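Local coordinates for protein-S-isoprenylcysteine O-methyltransferase (PDB 5V7P), which catalyses the S-adenosyl-L-methionine-dependent carboxyl methylation of the C-terminal isoprenylated cysteine of proteins, working as an integral enzyme of the endoplasmic reticulum membrane, at residues L172-A176 and P210-W215; V98-F102 and W215-S219; A180-F184 and D195-V199. All blocks are in the same frame, centred on the assembly; numbering follows the deposited sequence.

Contact 1 of 3, residues L172-A176 and P210-W215; sequences LRKTA and PSYVGW. With SAH (S-adenosyl-L-homocysteine), chain C; MPG ([(Z)-octadec-9-enyl] (2R)-2,3-bis(oxidanyl)propanoate), chain B; MPG ([(Z)-octadec-9-enyl] (2R)-2,3-bis(oxidanyl)propanoate), chain R.
Arg-173 starts with CG trans to its own amide nitrogen (chi1 177°) and bends at chi2 (110°), which lays its guanidinium over the six-membered ring of Trp-215. CZ sits 3.2 Å from Trp-215 CE3, the guanidinium plane turned 28° from that of the indole; the chain-B lipid (MPG) covers the other indole face with C9. Segments 172-176 and 210-215, on helices 156-180 and 210-225, run nearly antiparallel, their axes 7.5 Å apart at closest approach. Gly-214 permits that approach, since a CB there would run into Arg-173 N. Leu-172 forks over the second helix, CD2 3.6 Å from Pro-210 CB and CD1 against Val-213 CG1, while Ala-176 CB meets Pro-210 CG. The first turn of helix 210-225 grips the carboxylate of S-adenosyl-L-homocysteine: Ser-211 N donates to OXT at 3.0 Å, and Ser-211 OG (2.6 Å) and Tyr-212 N (3.1 Å) both donate to O. Three donors in this first turn imply that the negative charge of the carboxylate is probably stabilised by the helix N-terminus, whereas the buried charge of Arg-173 is met by a salt bridge to Glu-106.

Contact 2 of 3, residues V98-F102 and W215-S219; sequences VMALF and WFYWS. With MPG ([(Z)-octadec-9-enyl] (2R)-2,3-bis(oxidanyl)propanoate), chain B; D10 (decane), chain G.
Trp-215 opens an aromatic cluster with Phe-102 and Trp-218 that bridges two antiparallel transmembrane helices, 90-113 and 210-225; the axes of segments 98-102 and 215-219 stand 12.8 Å apart. Rings rather than close backbones fill that distance. Phe-102 points its edge at the five-membered ring of Trp-215, CZ 3.7 Å from CE2, on the indole face turned from the chain-B lipid. Replacing this indole with an alanine is likely to open a gap between Phe-102 CZ and the lipid tail, leaving both without the surface they pack on. One residue on, Phe-216 packs against helix 231-258, and Tyr-217 meets a decane molecule at its ring edge. Trp-218 comes back to the interface. With CG trans to the backbone N (chi1 176°), its indole lies against a face of Phe-102 in a face-to-face stack, six-membered ring centroids 4.0 Å apart and planes at 20°. Val-98 CG1 approaches the pyrrole side at NE1 (3.4 Å), and a water accepts from NE1 (2.9 Å), so this buried N-H is satisfied. Met-99 SD comes obliquely to CH2 in a Met-aromatic contact, its CE touching the lipid headgroup at C21. Ser-219 ends the run: OG donates to Phe-216 O at 2.7 Å, and CB rests 3.5 Å from lipid C5.

Contact 3 of 3, residues A180-F184 and D195-V199; sequences AGSNF and DHVLV. With SAH (S-adenosyl-L-homocysteine), chain C.
The His-196 imidazole meets both Asn-183 and the cofactor along its edge: CD2 lies 3.3 Å from Asn-183 OD1, and NE2 donates an almost straight bond (3.1 Å) to N3 of S-adenosyl-L-homocysteine. Phe-258 joins the same imidazole in an edge-to-face ring pair. The other flat group, the Phe-184 ring, carries the cofactor sulfur SD over one face, 3.4 Å from CE1. Together they belong to the loop, inferred to be cytoplasmic, that binds S-adenosyl-L-methionine, where a short 3-10 turn that follows helix 156-180 packs on the extended, irregular loop segment 195-199 around the adenine. Gly-181, with positive phi, breaks the helix and lets the turn begin. Segment 195-199 reads the adenine by its backbone: Val-199 N donates to N1 (3.0 Å) and Val-199 O accepts from N6.

Asn-183 ties the two segments together. With CG beside the backbone N (chi1 -52°), its amide spans the turn and the extended segment. ND2 gives a bond of 2.7 Å to Ala-180 O, which also receives Asn-183 N from the opposite face of its carbonyl plane. Val-199 CG2 packs against the same ND2, while Val-197 CG2 nudges up to OD1. On the oxygen side, Val-197 N donates to OD1 at 2.9 Å and 171°, tilted 32° out of the carbonyl plane.

How the contacts relate
Contacts 1 and 2 share Trp-215 on helix 210-225, and their centres lie 10 Å apart; Arg-173 NH2 reaches Phe-102 CZ at 3.5 Å, and both contacts touch the chain-B lipid, contact 1 through Trp-215. Contact 1 meets contact 3, 15 Å away between centres: Phe-184 CE1 lies 3.5 Å from Ser-211 OG, and its CZ 3.6 Å from Arg-173 NH1. Both meet the S-adenosyl-L-homocysteine, contact 1 at its carboxylate and contact 3 at its adenine and sulfur; Gln-189, His-209 and Glu-250 add further bonds. Contacts 2 and 3 do not touch, their centres about 23 Å apart. The side chain of Trp-215 is about 6 Å from that of Arg-246, inferred to bind the substrate.

Contact 1 of 3, residues L172-A176 and P210-W215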
loop_
_atom_site.group_PDB
_atom_site.type_symbol
_atom_site.label_atom_id
_atom_site.label_comp_id
_atom_site.label_asym_id
_atom_site.label_seq_id
_atom_site.Cartn_x
_atom_site.Cartn_y
_atom_site.Cartn_z
ATOM N N LEU A 172 -12.520 0.960 -10.215
ATOM C CA LEU A 172 -13.048 1.683 -9.063
ATOM C C LEU A 172 -11.943 2.460 -8.362
ATOM O O LEU A 172 -12.102 3.645 -8.043
ATOM C CB LEU A 172 -13.709 0.705 -8.087
ATOM C CG LEU A 172 -14.853 1.215 -7.200
ATOM C CD1 LEU A 172 -14.950 0.374 -5.933
ATOM C CD2 LEU A 172 -14.726 2.691 -6.851
ATOM N N ARG A 173 -10.805 1.804 -8.127
ATOM C CA ARG A 173 -9.713 2.418 -7.379
ATOM C C ARG A 173 -9.187 3.659 -8.091
ATOM O O ARG A 173 -9.131 4.751 -7.511
ATOM C CB ARG A 173 -8.593 1.394 -7.176
ATOM C CG ARG A 173 -7.358 1.933 -6.467
ATOM C CD ARG A 173 -7.219 1.352 -5.087
ATOM N NE ARG A 173 -6.495 2.257 -4.198
ATOM C CZ ARG A 173 -5.181 2.240 -4.000
ATOM N NH1 ARG A 173 -4.625 3.117 -3.175
ATOM N NH2 ARG A 173 -4.420 1.349 -4.617
ATOM N N LYS A 174 -8.782 3.505 -9.352
ATOM C CA LYS A 174 -8.148 4.610 -10.064
ATOM C C LYS A 174 -9.122 5.763 -10.285
ATOM O O LYS A 174 -8.728 6.933 -10.223
ATOM C CB LYS A 174 -7.575 4.119 -11.391
ATOM C CG LYS A 174 -6.108 3.716 -11.316
ATOM C CD LYS A 174 -5.861 2.641 -10.262
ATOM C CE LYS A 174 -4.383 2.313 -10.147
ATOM N NZ LYS A 174 -4.119 1.251 -9.131
ATOM N N THR A 175 -10.395 5.457 -10.541
ATOM C CA THR A 175 -11.391 6.518 -10.648
ATOM C C THR A 175 -11.467 7.321 -9.358
ATOM O O THR A 175 -11.530 8.556 -9.389
ATOM C CB THR A 175 -12.758 5.931 -10.993
ATOM O OG1 THR A 175 -13.109 4.923 -10.038
ATOM C CG2 THR A 175 -12.743 5.336 -12.390
ATOM N N ALA A 176 -11.456 6.639 -8.212
ATOM C CA ALA A 176 -11.481 7.341 -6.933
ATOM C C ALA A 176 -10.294 8.287 -6.800
ATOM O O ALA A 176 -10.450 9.434 -6.367
ATOM C CB ALA A 176 -11.496 6.333 -5.783
ATOM N N PRO A 210 -14.053 4.590 -1.676
ATOM C CA PRO A 210 -14.068 3.775 -2.902
ATOM C C PRO A 210 -12.706 3.218 -3.285
ATOM O O PRO A 210 -12.644 2.155 -3.915
ATOM C CB PRO A 210 -14.599 4.751 -3.962
ATOM C CG PRO A 210 -14.273 6.109 -3.428
ATOM C CD PRO A 210 -14.388 5.999 -1.939
ATOM N N SER A 211 -11.612 3.899 -2.937
ATOM C CA SER A 211 -10.295 3.364 -3.266
ATOM C C SER A 211 -9.980 2.134 -2.423
ATOM O O SER A 211 -9.344 1.192 -2.905
ATOM C CB SER A 211 -9.221 4.440 -3.086
ATOM O OG SER A 211 -8.689 4.441 -1.773
ATOM N N TYR A 212 -10.431 2.113 -1.165
ATOM C CA TYR A 212 -10.249 0.918 -0.346
ATOM C C TYR A 212 -11.188 -0.200 -0.777
ATOM O O TYR A 212 -10.829 -1.380 -0.682
ATOM C CB TYR A 212 -10.461 1.252 1.132
ATOM C CG TYR A 212 -9.516 2.304 1.680
ATOM C CD1 TYR A 212 -8.332 2.622 1.025
ATOM C CD2 TYR A 212 -9.813 2.983 2.855
ATOM C CE1 TYR A 212 -7.474 3.584 1.525
ATOM C CE2 TYR A 212 -8.960 3.939 3.362
ATOM C CZ TYR A 212 -7.792 4.237 2.693
ATOM O OH TYR A 212 -6.940 5.194 3.192
ATOM N N VAL A 213 -12.388 0.144 -1.251
ATOM C CA VAL A 213 -13.295 -0.870 -1.782
ATOM C C VAL A 213 -12.660 -1.566 -2.978
ATOM O O VAL A 213 -12.642 -2.800 -3.068
ATOM C CB VAL A 213 -14.650 -0.238 -2.156
ATOM C CG1 VAL A 213 -15.559 -1.256 -2.838
ATOM C CG2 VAL A 213 -15.336 0.322 -0.926
ATOM N N GLY A 214 -12.137 -0.782 -3.921
ATOM C CA GLY A 214 -11.463 -1.373 -5.066
ATOM C C GLY A 214 -10.262 -2.203 -4.660
ATOM O O GLY A 214 -10.070 -3.318 -5.148
ATOM N N TRP A 215 -9.444 -1.675 -3.749
ATOM C CA TRP A 215 -8.288 -2.421 -3.268
ATOM C C TRP A 215 -8.719 -3.701 -2.563
ATOM O O TRP A 215 -8.120 -4.763 -2.766
ATOM C CB TRP A 215 -7.465 -1.537 -2.330
ATOM C CG TRP A 215 -6.041 -1.966 -2.170
ATOM C CD1 TRP A 215 -5.536 -3.221 -2.343
ATOM C CD2 TRP A 215 -4.932 -1.133 -1.812
ATOM N NE1 TRP A 215 -4.183 -3.222 -2.110
ATOM C CE2 TRP A 215 -3.787 -1.952 -1.783
ATOM C CE3 TRP A 215 -4.797 0.226 -1.510
ATOM C CZ2 TRP A 215 -2.524 -1.458 -1.466
ATOM C CZ3 TRP A 215 -3.544 0.714 -1.195
ATOM C CH2 TRP A 215 -2.423 -0.125 -1.174
HETATM N N SAH C . -10.420 6.615 2.038
HETATM C CA SAH C . -10.548 7.224 0.721
HETATM C CB SAH C . -9.280 7.994 0.366
HETATM C CG SAH C . -7.986 7.206 0.546
HETATM S SD SAH C . -6.535 8.275 0.349
HETATM C C SAH C . -10.836 6.169 -0.343
HETATM O O SAH C . -10.673 4.970 -0.111
HETATM O OXT SAH C . -11.238 6.485 -1.464
HETATM C "C5'" SAH C . -6.458 8.754 2.099
HETATM C "C4'" SAH C . -6.615 10.252 2.327
HETATM O "O4'" SAH C . -7.809 10.712 1.728
HETATM C "C3'" SAH C . -6.703 10.558 3.815
HETATM O "O3'" SAH C . -5.674 11.439 4.202
HETATM C "C2'" SAH C . -8.065 11.186 4.027
HETATM O "O2'" SAH C . -7.980 12.326 4.852
HETATM C "C1'" SAH C . -8.546 11.528 2.619
HETATM N N9 SAH C . -9.993 11.308 2.417
HETATM C C8 SAH C . -10.728 10.199 2.749
HETATM N N7 SAH C . -12.012 10.399 2.379
HETATM C C5 SAH C . -12.107 11.619 1.811
HETATM C C6 SAH C . -13.176 12.315 1.268
HETATM N N6 SAH C . -14.394 11.781 1.244
HETATM N N1 SAH C . -12.962 13.573 0.752
HETATM C C2 SAH C . -11.703 14.133 0.775
HETATM N N3 SAH C . -10.647 13.435 1.317
HETATM C C4 SAH C . -10.847 12.199 1.827
HETATM C C2 MPG B . -1.627 -10.055 0.982
HETATM C C3 MPG B . -3.115 -9.732 0.915
HETATM C C4 MPG B . -3.393 -8.301 1.365
HETATM C C5 MPG B . -4.822 -7.946 1.021
HETATM C C6 MPG B . -5.147 -6.583 1.609
HETATM C C7 MPG B . -4.326 -5.458 0.985
HETATM C C8 MPG B . -4.009 -4.473 2.097
HETATM C C9 MPG B . -3.562 -3.153 1.476
HETATM C C10 MPG B . -2.341 -2.679 1.578
HETATM C C11 MPG B . -1.219 -3.392 2.335
HETATM C C12 MPG B . 0.115 -3.048 1.693
HETATM C C13 MPG B . 0.469 -1.587 1.945
HETATM C C14 MPG B . 1.481 -1.158 0.893
HETATM C C15 MPG B . 2.056 0.212 1.247
HETATM C C16 MPG B . 3.582 0.167 1.225
HETATM O O1 MPG B . -0.798 -9.826 -1.230
HETATM C C1 MPG B . -0.810 -9.201 0.013
HETATM C CXD MPG B . -1.187 -9.544 -3.693
HETATM O O2 MPG B . -2.358 -9.781 -4.420
HETATM C C21 MPG B . -0.295 -10.793 -3.758
HETATM O O3 MPG B . -1.006 -11.863 -4.313
HETATM O O4 MPG B . -2.434 -8.480 -2.002
HETATM C CX3 MPG B . -1.544 -9.225 -2.246
HETATM C C2 MPG R . -18.489 8.991 -12.084
HETATM C C3 MPG R . -17.655 7.852 -12.662
HETATM C C4 MPG R . -18.529 6.605 -12.751
HETATM C C5 MPG R . -17.723 5.458 -13.356
HETATM C C6 MPG R . -16.924 4.745 -12.268
HETATM C C7 MPG R . -16.506 3.362 -12.763
HETATM C C8 MPG R . -16.044 2.520 -11.580
HETATM C C9 MPG R . -16.052 1.042 -11.985
HETATM C C10 MPG R . -16.558 0.065 -11.258
HETATM C C11 MPG R . -17.215 0.241 -9.887
HETATM C C12 MPG R . -18.601 -0.391 -9.905
HETATM C C13 MPG R . -18.463 -1.910 -9.957
HETATM O O1 MPG R . -18.753 11.334 -12.363
HETATM C C1 MPG R . -17.785 10.324 -12.320
HETATM C CXD MPG R . -19.185 13.820 -12.536
HETATM O O2 MPG R . -20.004 14.080 -11.430
HETATM C C21 MPG R . -20.057 13.482 -13.743
HETATM O O3 MPG R . -21.124 14.387 -13.817
HETATM O O4 MPG R . -17.150 12.834 -11.869
HETATM C CX3 MPG R . -18.265 12.639 -12.225
#

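Contact 2 of 3, residues V98-F102 and W215-S219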
loop_
_atom_site.group_PDB
_atom_site.type_symbol
_atom_site.label_atom_id
_atom_site.label_comp_id
_atom_site.label_asym_id
_atom_site.label_seq_id
_atom_site.Cartn_x
_atom_site.Cartn_y
_atom_site.Cartn_z
ATOM N N VAL A 98 -1.589 -8.815 -13.739
ATOM C CA VAL A 98 -2.476 -8.000 -12.912
ATOM C C VAL A 98 -1.681 -7.288 -11.826
ATOM O O VAL A 98 -1.901 -6.104 -11.546
ATOM C CB VAL A 98 -3.594 -8.879 -12.319
ATOM C CG1 VAL A 98 -4.287 -8.196 -11.142
ATOM C CG2 VAL A 98 -4.617 -9.224 -13.394
ATOM N N MET A 99 -0.746 -8.000 -11.198
ATOM C CA MET A 99 0.052 -7.406 -10.133
ATOM C C MET A 99 0.914 -6.269 -10.658
ATOM O O MET A 99 0.991 -5.200 -10.042
ATOM C CB MET A 99 0.926 -8.482 -9.491
ATOM C CG MET A 99 0.137 -9.579 -8.799
ATOM S SD MET A 99 -0.346 -9.112 -7.132
ATOM C CE MET A 99 1.253 -9.119 -6.320
ATOM N N ALA A 100 1.575 -6.482 -11.798
ATOM C CA ALA A 100 2.450 -5.454 -12.349
ATOM C C ALA A 100 1.666 -4.206 -12.727
ATOM O O ALA A 100 2.108 -3.082 -12.464
ATOM C CB ALA A 100 3.202 -6.003 -13.561
ATOM N N LEU A 101 0.497 -4.381 -13.347
ATOM C CA LEU A 101 -0.305 -3.225 -13.738
ATOM C C LEU A 101 -0.804 -2.462 -12.518
ATOM O O LEU A 101 -0.853 -1.227 -12.531
ATOM C CB LEU A 101 -1.479 -3.666 -14.613
ATOM C CG LEU A 101 -1.176 -3.965 -16.085
ATOM C CD1 LEU A 101 -2.442 -4.411 -16.806
ATOM C CD2 LEU A 101 -0.568 -2.756 -16.794
ATOM N N PHE A 102 -1.176 -3.175 -11.455
ATOM C CA PHE A 102 -1.642 -2.502 -10.249
ATOM C C PHE A 102 -0.581 -1.551 -9.711
ATOM O O PHE A 102 -0.845 -0.364 -9.490
ATOM C CB PHE A 102 -2.020 -3.524 -9.179
ATOM C CG PHE A 102 -2.352 -2.903 -7.851
ATOM C CD1 PHE A 102 -3.643 -2.487 -7.573
ATOM C CD2 PHE A 102 -1.370 -2.721 -6.890
ATOM C CE1 PHE A 102 -3.951 -1.909 -6.359
ATOM C CE2 PHE A 102 -1.673 -2.141 -5.672
ATOM C CZ PHE A 102 -2.965 -1.734 -5.406
ATOM N N TRP A 215 -9.444 -1.675 -3.749
ATOM C CA TRP A 215 -8.288 -2.421 -3.268
ATOM C C TRP A 215 -8.719 -3.701 -2.563
ATOM O O TRP A 215 -8.120 -4.763 -2.766
ATOM C CB TRP A 215 -7.465 -1.537 -2.330
ATOM C CG TRP A 215 -6.041 -1.966 -2.170
ATOM C CD1 TRP A 215 -5.536 -3.221 -2.343
ATOM C CD2 TRP A 215 -4.932 -1.133 -1.812
ATOM N NE1 TRP A 215 -4.183 -3.222 -2.110
ATOM C CE2 TRP A 215 -3.787 -1.952 -1.783
ATOM C CE3 TRP A 215 -4.797 0.226 -1.510
ATOM C CZ2 TRP A 215 -2.524 -1.458 -1.466
ATOM C CZ3 TRP A 215 -3.544 0.714 -1.195
ATOM C CH2 TRP A 215 -2.423 -0.125 -1.174
ATOM N N PHE A 216 -9.769 -3.619 -1.741
ATOM C CA PHE A 216 -10.242 -4.779 -0.992
ATOM C C PHE A 216 -10.614 -5.925 -1.924
ATOM O O PHE A 216 -10.124 -7.052 -1.772
ATOM C CB PHE A 216 -11.436 -4.371 -0.124
ATOM C CG PHE A 216 -12.060 -5.510 0.638
ATOM C CD1 PHE A 216 -11.378 -6.126 1.673
ATOM C CD2 PHE A 216 -13.338 -5.947 0.334
ATOM C CE1 PHE A 216 -11.949 -7.167 2.379
ATOM C CE2 PHE A 216 -13.916 -6.988 1.039
ATOM C CZ PHE A 216 -13.220 -7.598 2.064
ATOM N N TYR A 217 -11.483 -5.659 -2.899
ATOM C CA TYR A 217 -11.928 -6.724 -3.791
ATOM C C TYR A 217 -10.842 -7.129 -4.776
ATOM O O TYR A 217 -10.734 -8.310 -5.122
ATOM C CB TYR A 217 -13.193 -6.294 -4.529
ATOM C CG TYR A 217 -14.411 -6.329 -3.641
ATOM C CD1 TYR A 217 -14.920 -7.539 -3.186
ATOM C CD2 TYR A 217 -15.042 -5.162 -3.244
ATOM C CE1 TYR A 217 -16.026 -7.583 -2.365
ATOM C CE2 TYR A 217 -16.151 -5.197 -2.422
ATOM C CZ TYR A 217 -16.638 -6.412 -1.987
ATOM O OH TYR A 217 -17.741 -6.462 -1.169
ATOM N N TRP A 218 -10.027 -6.176 -5.232
ATOM C CA TRP A 218 -8.904 -6.520 -6.096
ATOM C C TRP A 218 -8.005 -7.549 -5.427
ATOM O O TRP A 218 -7.624 -8.552 -6.042
ATOM C CB TRP A 218 -8.111 -5.262 -6.450
ATOM C CG TRP A 218 -6.878 -5.540 -7.256
ATOM C CD1 TRP A 218 -6.785 -5.602 -8.613
ATOM C CD2 TRP A 218 -5.558 -5.792 -6.752
ATOM N NE1 TRP A 218 -5.492 -5.875 -8.989
ATOM C CE2 TRP A 218 -4.719 -5.997 -7.865
ATOM C CE3 TRP A 218 -5.005 -5.859 -5.469
ATOM C CZ2 TRP A 218 -3.359 -6.265 -7.735
ATOM C CZ3 TRP A 218 -3.652 -6.126 -5.343
ATOM C CH2 TRP A 218 -2.846 -6.327 -6.470
ATOM N N SER A 219 -7.664 -7.325 -4.157
ATOM C CA SER A 219 -6.752 -8.236 -3.475
ATOM C C SER A 219 -7.342 -9.636 -3.377
ATOM O O SER A 219 -6.641 -10.630 -3.595
ATOM C CB SER A 219 -6.416 -7.703 -2.084
ATOM O OG SER A 219 -7.566 -7.651 -1.250
HETATM C C2 MPG B . -1.627 -10.055 0.982
HETATM C C3 MPG B . -3.115 -9.732 0.915
HETATM C C4 MPG B . -3.393 -8.301 1.365
HETATM C C5 MPG B . -4.822 -7.946 1.021
HETATM C C6 MPG B . -5.147 -6.583 1.609
HETATM C C7 MPG B . -4.326 -5.458 0.985
HETATM C C8 MPG B . -4.009 -4.473 2.097
HETATM C C9 MPG B . -3.562 -3.153 1.476
HETATM C C10 MPG B . -2.341 -2.679 1.578
HETATM C C11 MPG B . -1.219 -3.392 2.335
HETATM C C12 MPG B . 0.115 -3.048 1.693
HETATM C C13 MPG B . 0.469 -1.587 1.945
HETATM C C14 MPG B . 1.481 -1.158 0.893
HETATM C C15 MPG B . 2.056 0.212 1.247
HETATM C C16 MPG B . 3.582 0.167 1.225
HETATM O O1 MPG B . -0.798 -9.826 -1.230
HETATM C C1 MPG B . -0.810 -9.201 0.013
HETATM C CXD MPG B . -1.187 -9.544 -3.693
HETATM O O2 MPG B . -2.358 -9.781 -4.420
HETATM C C21 MPG B . -0.295 -10.793 -3.758
HETATM O O3 MPG B . -1.006 -11.863 -4.313
HETATM O O4 MPG B . -2.434 -8.480 -2.002
HETATM C CX3 MPG B . -1.544 -9.225 -2.246
HETATM C C1 D10 G . -21.046 1.512 6.576
HETATM C C2 D10 G . -21.467 0.179 5.968
HETATM C C3 D10 G . -21.037 0.143 4.504
HETATM C C4 D10 G . -21.097 -1.293 3.986
HETATM C C5 D10 G . -21.380 -1.264 2.487
HETATM C C6 D10 G . -21.162 -2.653 1.894
HETATM C C7 D10 G . -22.022 -2.806 0.640
HETATM C C8 D10 G . -21.320 -3.725 -0.357
HETATM C C9 D10 G . -20.479 -2.885 -1.313
HETATM C C10 D10 G . -19.260 -3.688 -1.760
HETATM O O HOH W 1 -4.141 -4.952 -11.372
#

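Contact 3 of 3, residues A180-F184 and D195-V199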
loop_
_atom_site.group_PDB
_atom_site.type_symbol
_atom_site.label_atom_id
_atom_site.label_comp_id
_atom_site.label_asym_id
_atom_site.label_seq_id
_atom_site.Cartn_x
_atom_site.Cartn_y
_atom_site.Cartn_z
ATOM N N ALA A 180 -10.771 12.212 -6.349
ATOM C CA ALA A 180 -10.287 12.893 -5.157
ATOM C C ALA A 180 -9.224 13.937 -5.468
ATOM O O ALA A 180 -9.015 14.845 -4.658
ATOM C CB ALA A 180 -9.724 11.874 -4.166
ATOM N N GLY A 181 -8.546 13.822 -6.605
ATOM C CA GLY A 181 -7.559 14.820 -6.971
ATOM C C GLY A 181 -6.426 14.872 -5.970
ATOM O O GLY A 181 -5.949 13.846 -5.474
ATOM N N SER A 182 -5.987 16.092 -5.656
ATOM C CA SER A 182 -4.952 16.282 -4.648
ATOM C C SER A 182 -5.444 15.991 -3.234
ATOM O O SER A 182 -4.635 16.037 -2.301
ATOM C CB SER A 182 -4.403 17.708 -4.727
ATOM O OG SER A 182 -5.450 18.662 -4.703
ATOM N N ASN A 183 -6.732 15.701 -3.046
ATOM C CA ASN A 183 -7.226 15.265 -1.746
ATOM C C ASN A 183 -6.885 13.810 -1.449
ATOM O O ASN A 183 -7.006 13.386 -0.294
ATOM C CB ASN A 183 -8.742 15.456 -1.661
ATOM C CG ASN A 183 -9.175 16.859 -2.028
ATOM O OD1 ASN A 183 -9.027 17.792 -1.238
ATOM N ND2 ASN A 183 -9.722 17.016 -3.229
ATOM N N PHE A 184 -6.476 13.040 -2.454
ATOM C CA PHE A 184 -6.020 11.677 -2.232
ATOM C C PHE A 184 -4.593 11.689 -1.699
ATOM O O PHE A 184 -3.832 12.635 -1.918
ATOM C CB PHE A 184 -6.085 10.865 -3.530
ATOM C CG PHE A 184 -5.875 9.387 -3.335
ATOM C CD1 PHE A 184 -6.939 8.559 -3.016
ATOM C CD2 PHE A 184 -4.615 8.825 -3.471
ATOM C CE1 PHE A 184 -6.751 7.202 -2.834
ATOM C CE2 PHE A 184 -4.422 7.466 -3.289
ATOM C CZ PHE A 184 -5.493 6.655 -2.971
ATOM N N ASP A 195 -5.687 23.350 1.461
ATOM C CA ASP A 195 -6.389 23.095 0.209
ATOM C C ASP A 195 -7.192 21.801 0.250
ATOM O O ASP A 195 -7.729 21.385 -0.782
ATOM C CB ASP A 195 -5.396 23.046 -0.954
ATOM C CG ASP A 195 -4.379 21.935 -0.801
ATOM O OD1 ASP A 195 -3.705 21.886 0.250
ATOM O OD2 ASP A 195 -4.266 21.102 -1.724
ATOM N N HIS A 196 -7.287 21.156 1.407
ATOM C CA HIS A 196 -7.977 19.879 1.519
ATOM C C HIS A 196 -9.476 20.121 1.661
ATOM O O HIS A 196 -9.918 20.775 2.613
ATOM C CB HIS A 196 -7.435 19.095 2.712
ATOM C CG HIS A 196 -7.910 17.678 2.772
ATOM N ND1 HIS A 196 -7.550 16.818 3.786
ATOM C CD2 HIS A 196 -8.713 16.969 1.944
ATOM C CE1 HIS A 196 -8.113 15.642 3.583
ATOM N NE2 HIS A 196 -8.825 15.706 2.472
ATOM N N VAL A 197 -10.254 19.596 0.716
ATOM C CA VAL A 197 -11.699 19.767 0.708
ATOM C C VAL A 197 -12.353 18.393 0.739
ATOM O O VAL A 197 -11.743 17.374 0.407
ATOM C CB VAL A 197 -12.185 20.572 -0.517
ATOM C CG1 VAL A 197 -11.618 21.985 -0.483
ATOM C CG2 VAL A 197 -11.801 19.869 -1.816
ATOM N N LEU A 198 -13.616 18.379 1.151
ATOM C CA LEU A 198 -14.377 17.141 1.215
ATOM C C LEU A 198 -14.926 16.784 -0.160
ATOM O O LEU A 198 -15.438 17.639 -0.886
ATOM C CB LEU A 198 -15.519 17.269 2.224
ATOM C CG LEU A 198 -16.429 16.050 2.384
ATOM C CD1 LEU A 198 -15.635 14.811 2.772
ATOM C CD2 LEU A 198 -17.513 16.335 3.416
ATOM N N VAL A 199 -14.815 15.507 -0.509
ATOM C CA VAL A 199 -15.239 14.979 -1.801
ATOM C C VAL A 199 -16.426 14.063 -1.548
ATOM O O VAL A 199 -16.319 13.095 -0.784
ATOM C CB VAL A 199 -14.101 14.223 -2.508
ATOM C CG1 VAL A 199 -14.562 13.698 -3.867
ATOM C CG2 VAL A 199 -12.878 15.121 -2.661
HETATM N N SAH C . -10.420 6.615 2.038
HETATM C CA SAH C . -10.548 7.224 0.721
HETATM C CB SAH C . -9.280 7.994 0.366
HETATM C CG SAH C . -7.986 7.206 0.546
HETATM S SD SAH C . -6.535 8.275 0.349
HETATM C C SAH C . -10.836 6.169 -0.343
HETATM O O SAH C . -10.673 4.970 -0.111
HETATM O OXT SAH C . -11.238 6.485 -1.464
HETATM C "C5'" SAH C . -6.458 8.754 2.099
HETATM C "C4'" SAH C . -6.615 10.252 2.327
HETATM O "O4'" SAH C . -7.809 10.712 1.728
HETATM C "C3'" SAH C . -6.703 10.558 3.815
HETATM O "O3'" SAH C . -5.674 11.439 4.202
HETATM C "C2'" SAH C . -8.065 11.186 4.027
HETATM O "O2'" SAH C . -7.980 12.326 4.852
HETATM C "C1'" SAH C . -8.546 11.528 2.619
HETATM N N9 SAH C . -9.993 11.308 2.417
HETATM C C8 SAH C . -10.728 10.199 2.749
HETATM N N7 SAH C . -12.012 10.399 2.379
HETATM C C5 SAH C . -12.107 11.619 1.811
HETATM C C6 SAH C . -13.176 12.315 1.268
HETATM N N6 SAH C . -14.394 11.781 1.244
HETATM N N1 SAH C . -12.962 13.573 0.752
HETATM C C2 SAH C . -11.703 14.133 0.775
HETATM N N3 SAH C . -10.647 13.435 1.317
HETATM C C4 SAH C . -10.847 12.199 1.827
HETATM O O HOH W 2 -6.640 19.113 -1.736
#